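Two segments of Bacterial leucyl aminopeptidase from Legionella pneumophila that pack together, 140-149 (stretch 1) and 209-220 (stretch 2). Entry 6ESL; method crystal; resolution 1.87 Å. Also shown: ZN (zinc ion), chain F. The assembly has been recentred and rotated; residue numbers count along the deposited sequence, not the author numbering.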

# COMPACT_ATOMS: atom_id res chain seq x y z
N MET B 140 -8.94 11.93 -31.41
CA MET B 140 -7.52 12.06 -30.95
C MET B 140 -6.63 11.20 -31.79
O MET B 140 -5.56 11.64 -32.18
CB MET B 140 -7.37 11.68 -29.48
CG MET B 140 -7.92 12.73 -28.55
SD MET B 140 -7.42 12.47 -26.82
CE MET B 140 -5.68 12.93 -26.80
N THR B 141 -7.07 9.98 -32.10
CA THR B 141 -6.21 9.07 -32.87
C THR B 141 -6.08 9.42 -34.36
O THR B 141 -5.26 8.85 -35.06
CB THR B 141 -6.65 7.62 -32.75
OG1 THR B 141 -8.02 7.43 -33.24
CG2 THR B 141 -6.58 7.10 -31.29
N SER B 142 -6.81 10.42 -34.82
CA SER B 142 -6.72 10.81 -36.22
C SER B 142 -5.66 11.83 -36.45
O SER B 142 -5.25 11.99 -37.62
CB SER B 142 -8.08 11.29 -36.72
OG SER B 142 -8.20 12.62 -36.31
N TYR B 143 -5.05 12.38 -35.41
CA TYR B 143 -3.89 13.24 -35.62
C TYR B 143 -2.77 12.27 -36.05
O TYR B 143 -2.69 11.16 -35.53
CB TYR B 143 -3.51 13.98 -34.34
CG TYR B 143 -4.58 14.94 -33.86
CD1 TYR B 143 -4.60 16.26 -34.29
CD2 TYR B 143 -5.56 14.53 -32.96
CE1 TYR B 143 -5.57 17.14 -33.84
CE2 TYR B 143 -6.53 15.40 -32.52
CZ TYR B 143 -6.53 16.70 -32.96
OH TYR B 143 -7.50 17.58 -32.51
N TYR B 144 -1.91 12.68 -36.98
CA TYR B 144 -0.82 11.85 -37.47
C TYR B 144 0.02 11.36 -36.25
O TYR B 144 0.41 10.19 -36.16
CB TYR B 144 0.02 12.61 -38.49
CG TYR B 144 1.19 11.85 -39.02
CD1 TYR B 144 1.00 10.88 -40.00
CD2 TYR B 144 2.50 12.06 -38.54
CE1 TYR B 144 2.06 10.12 -40.48
CE2 TYR B 144 3.55 11.31 -39.02
CZ TYR B 144 3.31 10.35 -40.00
OH TYR B 144 4.29 9.55 -40.46
N ASN B 145 0.28 12.31 -35.35
CA ASN B 145 0.77 12.01 -33.97
C ASN B 145 0.38 13.18 -33.11
O ASN B 145 -0.21 14.17 -33.60
CB ASN B 145 2.23 11.70 -33.92
CG ASN B 145 3.14 12.94 -34.35
OD1 ASN B 145 2.94 14.13 -33.92
ND2 ASN B 145 4.10 12.63 -35.20
N ARG B 146 0.69 13.08 -31.80
CA ARG B 146 0.42 14.21 -30.89
C ARG B 146 1.67 14.53 -30.09
O ARG B 146 1.61 14.92 -28.91
CB ARG B 146 -0.76 13.86 -30.03
CG ARG B 146 -2.00 13.30 -30.81
CD ARG B 146 -3.15 13.04 -29.86
NE ARG B 146 -2.89 12.01 -28.79
CZ ARG B 146 -3.09 10.70 -28.94
NH1 ARG B 146 -3.46 10.16 -30.12
NH2 ARG B 146 -2.97 9.88 -27.89
N SER B 147 2.82 14.43 -30.79
CA SER B 147 4.10 14.78 -30.24
C SER B 147 4.24 16.22 -29.82
O SER B 147 3.86 17.15 -30.57
CB SER B 147 5.15 14.51 -31.28
OG SER B 147 6.46 14.81 -30.83
N ALA B 148 4.88 16.41 -28.64
CA ALA B 148 5.00 17.70 -28.04
C ALA B 148 5.89 18.67 -28.87
O ALA B 148 5.88 19.84 -28.60
CB ALA B 148 5.52 17.58 -26.66
N THR B 149 6.62 18.17 -29.85
CA THR B 149 7.52 19.00 -30.67
C THR B 149 6.86 19.33 -32.00
O THR B 149 7.56 19.95 -32.82
CB THR B 149 8.86 18.28 -31.03
OG1 THR B 149 8.58 17.01 -31.64
CG2 THR B 149 9.73 18.07 -29.77
N HIS B 209 -2.25 12.22 -20.20
CA HIS B 209 -1.32 12.87 -21.07
C HIS B 209 -1.83 12.84 -22.49
O HIS B 209 -2.33 11.88 -22.90
CB HIS B 209 0.12 12.40 -20.90
CG HIS B 209 0.44 11.04 -21.38
ND1 HIS B 209 0.92 10.78 -22.63
CD2 HIS B 209 0.42 9.85 -20.75
CE1 HIS B 209 1.16 9.50 -22.75
NE2 HIS B 209 0.85 8.92 -21.63
N MET B 210 -1.58 13.90 -23.23
CA MET B 210 -2.23 14.09 -24.51
C MET B 210 -1.30 13.61 -25.65
O MET B 210 -1.74 13.51 -26.85
CB MET B 210 -2.56 15.60 -24.71
CG MET B 210 -1.37 16.50 -24.97
SD MET B 210 -1.94 18.17 -25.39
CE MET B 210 -2.38 18.87 -23.84
N ASP B 211 -0.03 13.43 -25.34
CA ASP B 211 1.00 13.24 -26.34
C ASP B 211 1.31 11.80 -26.72
O ASP B 211 0.87 10.86 -26.06
CB ASP B 211 2.31 13.98 -25.96
CG ASP B 211 3.00 13.34 -24.74
OD1 ASP B 211 2.29 13.06 -23.78
OD2 ASP B 211 4.24 13.16 -24.80
N THR B 212 2.11 11.69 -27.79
CA THR B 212 2.66 10.46 -28.32
C THR B 212 4.08 10.68 -28.74
O THR B 212 4.66 11.80 -28.64
CB THR B 212 1.89 10.02 -29.59
OG1 THR B 212 2.16 10.96 -30.70
CG2 THR B 212 0.41 9.89 -29.31
N LEU B 213 4.68 9.62 -29.23
CA LEU B 213 5.98 9.73 -29.90
C LEU B 213 5.80 10.41 -31.29
O LEU B 213 4.67 10.65 -31.76
CB LEU B 213 6.64 8.36 -30.05
CG LEU B 213 6.98 7.46 -28.88
CD1 LEU B 213 7.98 6.43 -29.26
CD2 LEU B 213 7.46 8.40 -27.83
N ASP B 214 6.93 10.67 -31.93
CA ASP B 214 6.97 11.03 -33.32
C ASP B 214 6.70 9.90 -34.29
O ASP B 214 6.55 8.74 -33.90
CB ASP B 214 8.30 11.68 -33.71
CG ASP B 214 8.62 12.91 -32.89
OD1 ASP B 214 7.81 13.85 -32.91
OD2 ASP B 214 9.68 12.87 -32.20
N GLY B 215 6.60 10.24 -35.59
CA GLY B 215 6.14 9.25 -36.58
C GLY B 215 4.63 9.11 -36.55
O GLY B 215 3.90 9.90 -35.97
N ARG B 216 4.16 8.05 -37.19
CA ARG B 216 2.74 7.78 -37.20
C ARG B 216 2.37 7.06 -35.92
O ARG B 216 2.60 5.86 -35.78
CB ARG B 216 2.38 6.83 -38.34
CG ARG B 216 0.89 6.50 -38.42
CD ARG B 216 0.07 7.76 -38.66
NE ARG B 216 -1.36 7.46 -38.72
CZ ARG B 216 -2.17 7.48 -37.67
NH1 ARG B 216 -1.70 7.77 -36.46
NH2 ARG B 216 -3.46 7.20 -37.82
N MET B 217 1.79 7.81 -34.99
CA MET B 217 1.39 7.25 -33.67
C MET B 217 -0.02 7.61 -33.34
O MET B 217 -0.33 8.65 -32.81
CB MET B 217 2.36 7.84 -32.64
CG MET B 217 3.78 7.47 -32.87
SD MET B 217 4.12 5.77 -32.40
CE MET B 217 5.74 5.50 -33.12
N PRO B 218 -0.95 6.73 -33.71
CA PRO B 218 -2.35 6.93 -33.27
C PRO B 218 -2.53 7.02 -31.74
O PRO B 218 -3.46 7.65 -31.26
CB PRO B 218 -3.10 5.70 -33.80
CG PRO B 218 -2.14 4.98 -34.63
CD PRO B 218 -0.73 5.44 -34.37
N GLY B 219 -1.65 6.39 -31.01
CA GLY B 219 -1.70 6.50 -29.56
C GLY B 219 -3.01 6.22 -28.92
O GLY B 219 -3.45 6.95 -28.06
N ALA B 220 -3.67 5.16 -29.37
CA ALA B 220 -4.99 4.90 -28.87
C ALA B 220 -4.98 4.56 -27.37
O ALA B 220 -5.72 5.13 -26.57
CB ALA B 220 -5.63 3.80 -29.73
ZN ZN F . 1.32 6.85 -21.25
O HOH W 1 -2.27 10.46 -32.99
O HOH W 2 7.04 13.01 -28.52
O HOH W 3 5.86 14.18 -26.94
O HOH W 4 1.88 4.80 -20.69

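Segments that are mostly loop can still pack tightly if side chains satisfy the backbone polar groups that sheets and helices would otherwise pair. This contact in a leucyl aminopeptidase, burying 784 Å² over both sides, is a clear example.

Charged and amide donors do most of the work. The buried Arg 146 presents its guanidinium edge to three carbonyls: NE bonds Met 210 O at 2.7 Å, NH1 bonds Pro 218 O at 2.8 Å, and NH2 bonds Gly 219 O at 3.0 Å. Arginine suits the site because its donors fan out in one plane, gathering both ends of the opposing loop. Asn 145 points toward stretch 2, and its ND2 bonds Gly 215 O at 2.8 Å, while its OD1 accepts from Ser 147 N at 3.1 Å.

Hydroxyls relay further bonds. Thr 212 OG1 accepts from Arg 146 N at 2.8 Å and donates to Leu 213 O at 2.7 Å, so one small hydroxyl serves both stretches. Ser 147 OG donates to Asp 214 OD1 at 2.7 Å.

Direct backbone pairing is sparse: Met 217 N donates to Tyr 144 O at 3.0 Å, and that carbonyl also takes a weak bond from Arg 216 NH1 at 3.2 Å. Water 1 adds a bridge, donating to Tyr 143 O and Met 217 O, each at 2.7 Å.

Nonpolar groups complete the packing: Thr 212 CG2 lies over one face of the Arg 146 guanidinium, Arg 216 CA sits over the Tyr 144 ring, and Thr 141 CG2 rests 3.8 Å from Ala 220 CB. Glycine is fitting at 219, where phi is positive and a CB would clash with Arg 146 NH2 and Thr 212 CG2.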